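Local coordinates for protein enoyl-CoA hydratase/carnithine racemase (Thermus thermophilus JL-18, PDB 6SL9) that probably isomerises acyl-CoA intermediates of phenylacetic acid catabolism, including formation of oxepin-CoA, as a PaaG-type member of the crotonase (enoyl-CoA hydratase/isomerase) family, at residues E9-L17 and E48-G56; L91-V100 and L113-L121. One frame throughout, in Å; residues are numbered along the deposited sequence. Where two conformers were deposited one is given.

Contact 1 of 2, residues E9-L17 and E48-G56; sequences ERQDGVLVL and EVRALLLTG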
# COMPACT_ATOMS: atom_id res chain seq x y z
N GLU A 9 -12.61 -21.88 -24.32
CA GLU A 9 -12.91 -21.53 -25.72
C GLU A 9 -11.89 -20.46 -26.13
O GLU A 9 -11.65 -19.57 -25.40
CB GLU A 9 -14.33 -20.97 -25.81
CG GLU A 9 -14.63 -20.23 -27.09
CD GLU A 9 -15.85 -19.33 -27.00
OE1 GLU A 9 -15.97 -18.47 -27.89
OE2 GLU A 9 -16.64 -19.49 -26.05
N ARG A 10 -11.39 -20.54 -27.34
CA ARG A 10 -10.49 -19.55 -27.89
C ARG A 10 -11.29 -18.64 -28.82
O ARG A 10 -12.04 -19.10 -29.69
CB ARG A 10 -9.29 -20.13 -28.62
CG ARG A 10 -8.28 -19.06 -29.02
CD ARG A 10 -6.90 -19.57 -29.41
NE ARG A 10 -6.92 -20.50 -30.55
CZ ARG A 10 -6.84 -20.17 -31.83
NH1 ARG A 10 -6.80 -21.13 -32.73
NH2 ARG A 10 -6.83 -18.91 -32.21
N GLN A 11 -11.16 -17.34 -28.60
CA GLN A 11 -11.75 -16.30 -29.48
C GLN A 11 -10.57 -15.42 -29.90
O GLN A 11 -9.95 -14.77 -29.03
CB GLN A 11 -12.79 -15.51 -28.72
CG GLN A 11 -13.93 -16.35 -28.18
CD GLN A 11 -15.18 -15.52 -28.21
OE1 GLN A 11 -15.31 -14.60 -29.01
NE2 GLN A 11 -16.09 -15.79 -27.30
N ASP A 12 -10.17 -15.47 -31.18
CA ASP A 12 -8.93 -14.77 -31.63
C ASP A 12 -7.75 -15.24 -30.78
O ASP A 12 -7.39 -16.44 -30.73
CB ASP A 12 -9.00 -13.25 -31.39
CG ASP A 12 -10.02 -12.46 -32.21
OD1 ASP A 12 -10.92 -13.08 -32.87
OD2 ASP A 12 -9.92 -11.21 -32.20
N GLY A 13 -7.13 -14.25 -30.18
CA GLY A 13 -5.94 -14.43 -29.32
C GLY A 13 -6.26 -14.61 -27.84
O GLY A 13 -5.34 -14.55 -27.03
N VAL A 14 -7.53 -14.82 -27.50
CA VAL A 14 -7.98 -14.90 -26.10
C VAL A 14 -8.42 -16.33 -25.78
O VAL A 14 -9.32 -16.86 -26.46
CB VAL A 14 -9.10 -13.88 -25.81
CG1 VAL A 14 -9.54 -13.99 -24.34
CG2 VAL A 14 -8.66 -12.48 -26.14
N LEU A 15 -7.90 -16.87 -24.70
CA LEU A 15 -8.45 -18.11 -24.12
C LEU A 15 -9.46 -17.68 -23.04
O LEU A 15 -9.05 -17.12 -22.05
CB LEU A 15 -7.35 -19.01 -23.59
CG LEU A 15 -7.83 -20.29 -22.93
CD1 LEU A 15 -8.54 -21.20 -23.90
CD2 LEU A 15 -6.67 -21.04 -22.30
N VAL A 16 -10.71 -18.07 -23.24
CA VAL A 16 -11.80 -17.79 -22.30
C VAL A 16 -12.02 -19.03 -21.44
O VAL A 16 -12.33 -20.12 -21.99
CB VAL A 16 -13.07 -17.38 -23.03
CG1 VAL A 16 -14.13 -17.02 -21.99
CG2 VAL A 16 -12.88 -16.22 -23.97
N LEU A 17 -11.84 -18.84 -20.16
CA LEU A 17 -12.03 -19.89 -19.13
C LEU A 17 -13.27 -19.58 -18.31
O LEU A 17 -13.37 -18.47 -17.79
CB LEU A 17 -10.81 -19.98 -18.23
CG LEU A 17 -9.49 -20.27 -18.95
CD1 LEU A 17 -8.33 -20.38 -17.97
CD2 LEU A 17 -9.58 -21.53 -19.84
N GLU A 48 -0.97 -19.43 -29.99
CA GLU A 48 -2.11 -18.68 -30.55
C GLU A 48 -2.85 -17.85 -29.48
O GLU A 48 -3.80 -17.07 -29.79
CB GLU A 48 -3.06 -19.61 -31.31
CG GLU A 48 -2.39 -20.14 -32.61
CD GLU A 48 -3.16 -20.98 -33.57
OE1 GLU A 48 -2.51 -21.48 -34.50
OE2 GLU A 48 -4.35 -21.11 -33.38
N VAL A 49 -2.47 -18.00 -28.22
CA VAL A 49 -3.09 -17.29 -27.09
C VAL A 49 -2.17 -16.17 -26.62
O VAL A 49 -1.00 -16.45 -26.30
CB VAL A 49 -3.45 -18.26 -25.96
CG1 VAL A 49 -3.91 -17.54 -24.75
CG2 VAL A 49 -4.48 -19.26 -26.44
N ARG A 50 -2.69 -14.94 -26.56
CA ARG A 50 -1.93 -13.79 -26.05
C ARG A 50 -2.58 -13.18 -24.82
O ARG A 50 -1.96 -12.33 -24.18
CB ARG A 50 -1.74 -12.74 -27.13
CG ARG A 50 -1.01 -13.19 -28.36
CD ARG A 50 0.39 -12.72 -28.54
NE ARG A 50 0.53 -11.27 -28.61
CZ ARG A 50 0.35 -10.52 -29.68
NH1 ARG A 50 0.01 -11.01 -30.86
NH2 ARG A 50 0.52 -9.23 -29.54
N ALA A 51 -3.77 -13.60 -24.46
CA ALA A 51 -4.46 -13.10 -23.25
C ALA A 51 -5.44 -14.15 -22.78
O ALA A 51 -5.88 -14.98 -23.60
CB ALA A 51 -5.18 -11.80 -23.54
N LEU A 52 -5.78 -14.13 -21.51
CA LEU A 52 -6.79 -15.02 -20.93
C LEU A 52 -7.90 -14.18 -20.30
O LEU A 52 -7.65 -13.05 -19.86
CB LEU A 52 -6.13 -15.93 -19.90
CG LEU A 52 -5.26 -17.07 -20.43
CD1 LEU A 52 -3.90 -16.55 -20.85
CD2 LEU A 52 -5.08 -18.15 -19.40
N LEU A 53 -9.09 -14.78 -20.29
CA LEU A 53 -10.28 -14.16 -19.67
C LEU A 53 -10.90 -15.24 -18.77
O LEU A 53 -11.20 -16.33 -19.28
CB LEU A 53 -11.27 -13.72 -20.73
CG LEU A 53 -12.63 -13.16 -20.27
CD1 LEU A 53 -12.51 -12.03 -19.30
CD2 LEU A 53 -13.42 -12.75 -21.51
N LEU A 54 -11.16 -14.94 -17.50
CA LEU A 54 -11.75 -15.88 -16.54
C LEU A 54 -13.07 -15.30 -16.06
O LEU A 54 -13.12 -14.14 -15.63
CB LEU A 54 -10.75 -16.06 -15.37
CG LEU A 54 -11.26 -16.96 -14.24
CD1 LEU A 54 -11.48 -18.40 -14.71
CD2 LEU A 54 -10.24 -16.93 -13.11
N THR A 55 -14.09 -16.14 -16.08
CA THR A 55 -15.43 -15.78 -15.60
C THR A 55 -16.11 -17.01 -15.01
O THR A 55 -15.54 -18.10 -15.04
CB THR A 55 -16.21 -15.12 -16.74
OG1 THR A 55 -17.31 -14.40 -16.16
CG2 THR A 55 -16.72 -16.10 -17.78
N GLY A 56 -17.33 -16.83 -14.51
CA GLY A 56 -18.13 -17.93 -13.97
C GLY A 56 -19.39 -18.16 -14.77
O GLY A 56 -19.97 -17.24 -15.34
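The Arg10 guanidinium carries Glu48 over one face and a backbone carbonyl at its edge. Glu48 CB sits above the centre of the group, and OE2, over the same face, makes a salt bridge to Arg10 NH1 (2.5 Å) from above the plane, not along an N-H. Carboxylate and guanidinium planes stand 78° apart, so this is not the coplanar, two-bond pairing. At the edge, Asp12 O takes a hydrogen bond from Arg10 NH2 (2.9 Å) in the plane of the guanidinium, which limits rotation of the group. This polar cluster lies beside the start of the strand pairing in a beta-alpha-beta unit of the crotonase fold: strand 14-19, helix 30-45 and strand 51-56, with the two strands parallel neighbours. Arg10 runs extended as far as CD, which rests on Val49 CG2 (3.8 Å), and then bends at chi3 (59°) to bring its head to Asp12 O. The type II' turn from Gln11 to Val14 leads from strand 6-11 into strand 14-19, and its Gly13 O is gripped twice, by Arg50 N (2.7 Å) and more loosely by Ala51 N (3.2 Å). The ladder then alternates between the strands: Leu15 N to Ala51 O, Leu53 N to Leu15 O, a nearly straight bond from Leu17 N to Leu53 O (2.7 Å), and Thr55 N to Leu17 O. Val14, Val16, Ala51 and Leu53 share one face of the sheet, where helix 186-197 packs on Val14 and Leu53. Val14 CG1 lies against Leu53 CB (4.0 Å). The other face holds Leu15, Leu17, Leu52 and Leu54; Leu17 and Leu52 also touch helix 30-45. Here, with CG of Leu54 anti to the backbone N (chi1 177°), its CD1 reaches over to Leu17 CB, 3.9 Å away.

Contact 2 of 2, residues L91-V100 and L113-L121; sequences LSGLEKPLVV and LALWGDLRL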
# COMPACT_ATOMS: atom_id res chain seq x y z
N LEU A 91 -1.40 -18.59 -11.36
CA LEU A 91 -2.05 -17.32 -11.69
C LEU A 91 -1.05 -16.20 -11.50
O LEU A 91 -0.99 -15.29 -12.33
CB LEU A 91 -3.23 -17.11 -10.75
CG LEU A 91 -4.45 -17.97 -11.08
CD1 LEU A 91 -5.42 -18.05 -9.89
CD2 LEU A 91 -5.19 -17.39 -12.31
N SER A 92 -0.32 -16.21 -10.39
CA SER A 92 0.50 -15.03 -10.04
C SER A 92 1.57 -14.77 -11.08
O SER A 92 1.94 -13.61 -11.33
CB SER A 92 1.11 -15.19 -8.69
OG SER A 92 2.17 -16.13 -8.67
N GLY A 93 2.12 -15.85 -11.65
CA GLY A 93 3.27 -15.76 -12.56
C GLY A 93 2.93 -15.87 -14.02
O GLY A 93 3.83 -15.89 -14.82
N LEU A 94 1.66 -15.99 -14.35
CA LEU A 94 1.20 -16.12 -15.76
C LEU A 94 1.97 -15.15 -16.66
O LEU A 94 1.96 -13.94 -16.38
CB LEU A 94 -0.29 -15.76 -15.81
CG LEU A 94 -1.24 -16.86 -16.24
CD1 LEU A 94 -2.62 -16.28 -16.50
CD2 LEU A 94 -0.73 -17.59 -17.48
N GLU A 95 2.50 -15.65 -17.76
CA GLU A 95 3.31 -14.80 -18.65
C GLU A 95 2.46 -14.22 -19.79
O GLU A 95 2.98 -13.79 -20.81
CB GLU A 95 4.54 -15.54 -19.18
CG GLU A 95 5.49 -15.88 -18.07
CD GLU A 95 6.95 -15.70 -18.38
OE1 GLU A 95 7.30 -15.80 -19.57
OE2 GLU A 95 7.76 -15.63 -17.44
N LYS A 96 1.15 -14.12 -19.58
CA LYS A 96 0.17 -13.47 -20.46
C LYS A 96 -0.79 -12.71 -19.55
O LYS A 96 -1.03 -13.12 -18.41
CB LYS A 96 -0.54 -14.50 -21.33
CG LYS A 96 0.44 -15.26 -22.21
CD LYS A 96 -0.13 -16.38 -23.05
CE LYS A 96 0.96 -17.09 -23.81
NZ LYS A 96 0.46 -18.13 -24.74
N PRO A 97 -1.37 -11.61 -20.04
CA PRO A 97 -2.30 -10.85 -19.22
C PRO A 97 -3.62 -11.62 -19.02
O PRO A 97 -4.09 -12.30 -19.90
CB PRO A 97 -2.55 -9.59 -20.04
CG PRO A 97 -2.27 -9.99 -21.46
CD PRO A 97 -1.11 -10.96 -21.33
N LEU A 98 -4.20 -11.42 -17.85
CA LEU A 98 -5.46 -12.07 -17.42
C LEU A 98 -6.49 -11.00 -17.10
O LEU A 98 -6.28 -10.14 -16.25
CB LEU A 98 -5.19 -12.94 -16.19
CG LEU A 98 -6.42 -13.58 -15.53
CD1 LEU A 98 -7.06 -14.57 -16.47
CD2 LEU A 98 -6.06 -14.25 -14.21
N VAL A 99 -7.61 -11.11 -17.76
CA VAL A 99 -8.79 -10.29 -17.45
C VAL A 99 -9.73 -11.18 -16.67
O VAL A 99 -9.94 -12.34 -17.04
CB VAL A 99 -9.47 -9.79 -18.74
CG1 VAL A 99 -10.74 -9.04 -18.45
CG2 VAL A 99 -8.54 -8.92 -19.57
N VAL A 100 -10.34 -10.64 -15.59
CA VAL A 100 -11.40 -11.37 -14.85
C VAL A 100 -12.71 -10.62 -15.03
O VAL A 100 -12.70 -9.39 -14.86
CB VAL A 100 -11.01 -11.53 -13.38
CG1 VAL A 100 -12.20 -11.95 -12.53
CG2 VAL A 100 -9.91 -12.54 -13.24
N LEU A 113 -9.61 -15.78 -6.09
CA LEU A 113 -9.32 -16.09 -7.50
C LEU A 113 -9.62 -14.86 -8.36
O LEU A 113 -8.87 -14.50 -9.25
CB LEU A 113 -10.14 -17.33 -7.93
CG LEU A 113 -9.65 -18.68 -7.39
CD1 LEU A 113 -10.51 -19.83 -7.92
CD2 LEU A 113 -8.21 -19.00 -7.79
N ALA A 114 -10.76 -14.18 -8.10
CA ALA A 114 -11.17 -13.03 -8.93
C ALA A 114 -10.08 -11.95 -8.85
O ALA A 114 -9.79 -11.26 -9.85
CB ALA A 114 -12.48 -12.49 -8.43
N LEU A 115 -9.48 -11.78 -7.69
CA LEU A 115 -8.55 -10.65 -7.46
C LEU A 115 -7.19 -10.90 -8.09
O LEU A 115 -6.41 -9.97 -8.19
CB LEU A 115 -8.43 -10.33 -5.98
CG LEU A 115 -9.71 -9.81 -5.31
CD1 LEU A 115 -9.47 -9.46 -3.89
CD2 LEU A 115 -10.36 -8.65 -6.07
N TRP A 116 -6.94 -12.10 -8.60
CA TRP A 116 -5.70 -12.38 -9.36
C TRP A 116 -5.76 -11.85 -10.79
O TRP A 116 -4.73 -11.83 -11.43
CB TRP A 116 -5.35 -13.87 -9.35
CG TRP A 116 -4.73 -14.31 -8.06
CD1 TRP A 116 -5.30 -15.00 -7.03
CD2 TRP A 116 -3.45 -13.87 -7.61
NE1 TRP A 116 -4.42 -15.05 -5.99
CE2 TRP A 116 -3.28 -14.37 -6.31
CE3 TRP A 116 -2.43 -13.11 -8.20
CZ2 TRP A 116 -2.13 -14.09 -5.57
CZ3 TRP A 116 -1.29 -12.84 -7.47
CH2 TRP A 116 -1.16 -13.32 -6.17
N GLY A 117 -6.93 -11.41 -11.28
CA GLY A 117 -6.92 -10.78 -12.59
C GLY A 117 -6.00 -9.58 -12.61
O GLY A 117 -5.95 -8.84 -11.64
N ASP A 118 -5.31 -9.32 -13.72
CA ASP A 118 -4.54 -8.08 -13.91
C ASP A 118 -5.45 -6.89 -14.10
O ASP A 118 -5.20 -5.80 -13.56
CB ASP A 118 -3.64 -8.20 -15.10
CG ASP A 118 -2.63 -9.29 -14.97
OD1 ASP A 118 -1.95 -9.35 -13.93
OD2 ASP A 118 -2.55 -10.13 -15.91
N LEU A 119 -6.52 -7.09 -14.87
CA LEU A 119 -7.61 -6.13 -15.06
C LEU A 119 -8.90 -6.84 -14.75
O LEU A 119 -9.11 -7.97 -15.20
CB LEU A 119 -7.60 -5.54 -16.48
CG LEU A 119 -6.35 -4.69 -16.75
CD1 LEU A 119 -6.20 -4.29 -18.18
CD2 LEU A 119 -6.33 -3.45 -15.90
N ARG A 120 -9.74 -6.18 -13.95
CA ARG A 120 -10.92 -6.84 -13.37
C ARG A 120 -12.16 -5.99 -13.62
O ARG A 120 -12.17 -4.79 -13.35
CB ARG A 120 -10.66 -7.01 -11.88
CG ARG A 120 -9.45 -7.87 -11.57
CD ARG A 120 -9.12 -8.01 -10.10
NE ARG A 120 -8.87 -6.72 -9.47
CZ ARG A 120 -7.72 -6.05 -9.57
NH1 ARG A 120 -6.67 -6.59 -10.17
NH2 ARG A 120 -7.61 -4.86 -8.97
N LEU A 121 -13.21 -6.63 -14.12
CA LEU A 121 -14.51 -6.00 -14.37
C LEU A 121 -15.55 -6.74 -13.56
O LEU A 121 -15.43 -7.96 -13.34
CB LEU A 121 -14.90 -6.10 -15.85
CG LEU A 121 -14.03 -5.39 -16.87
CD1 LEU A 121 -12.84 -6.25 -17.20
CD2 LEU A 121 -14.79 -5.13 -18.14
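Trp116 packs against the end of helix 77-93, on Leu91 and Ser92. Its CB meets Leu91 CB at 4.1 Å, and CG lies close to that same carbon. With CG anti to the carbonyl carbon (chi1 -77°), the indole passes over Leu91 to Ser92: CD1 approaches Leu91 CD1 at 4.2 Å, while on the six-membered ring CE3 faces Ser92 CA and CZ3 reaches Ser92 CB at 3.6 Å. CH2, further out, still touches Ser92 CB. Ser92 CB comes in obliquely, whereas Ser92 N sits above one face, displaced toward the rim. Leu220 of the third subunit packs on both Trp116 and Ser92, so the indole also belongs to the subunit interface. Cutting the indole back to an alanine is likely to open a gap beside Leu91 and Ser92 and leave Leu220 of the third subunit without the ring it packs on. The Leu91 and Leu113 side chains cross at about a right angle, CD1 of Leu91 meeting CD2 of Leu113 at 3.6 Å. In this part of the crotonase fold the end of helix 77-93 and strand 98-102 pack on the end of helix 109-115 and strand 119-123, the two strands being parallel neighbours. Gly117 lies between: Val100 CG2 sits 3.5 Å from Gly117 CA, where a CB would collide with it, and Val100 CG1 leans on Ala114 CB. Asp118 OD2 accepts Leu98 N on its anti side (2.9 Å, 22° out of the carboxylate plane) and also pairs with Lys209. Asp118 N returns a bond to Leu98 O (2.8 Å), to which Leu119 N adds a weak one. Val100 N then binds Leu119 O, and Leu121 N binds Val100 O. On the Val99 side of the sheet, Leu121 CD1 meets Val99 CG1 at 3.7 Å.

In the fold
Contact 1 closes before contact 2 opens along the chain, yet their centres lie about 12 Å apart because both build the same mixed sheet. Strand 51-56 of contact 1 and strand 98-102 of contact 2 are direct neighbours, linked through helix 77-93, so strands 14-19, 51-56, 98-102 and 119-123 follow one another in parallel. Leu52 O to Val99 N and Val49 O to Lys96 NZ join the contacts, and helix 186-197 packs on residues of both. Contact 1 touches no other subunit; contact 2, near the chain's centre, meets two, consistent with the trimeric assembly. Helix 109-115 starts in a glycine-rich stretch that, as in crotonase relatives, probably supplies an oxyanion-hole amide.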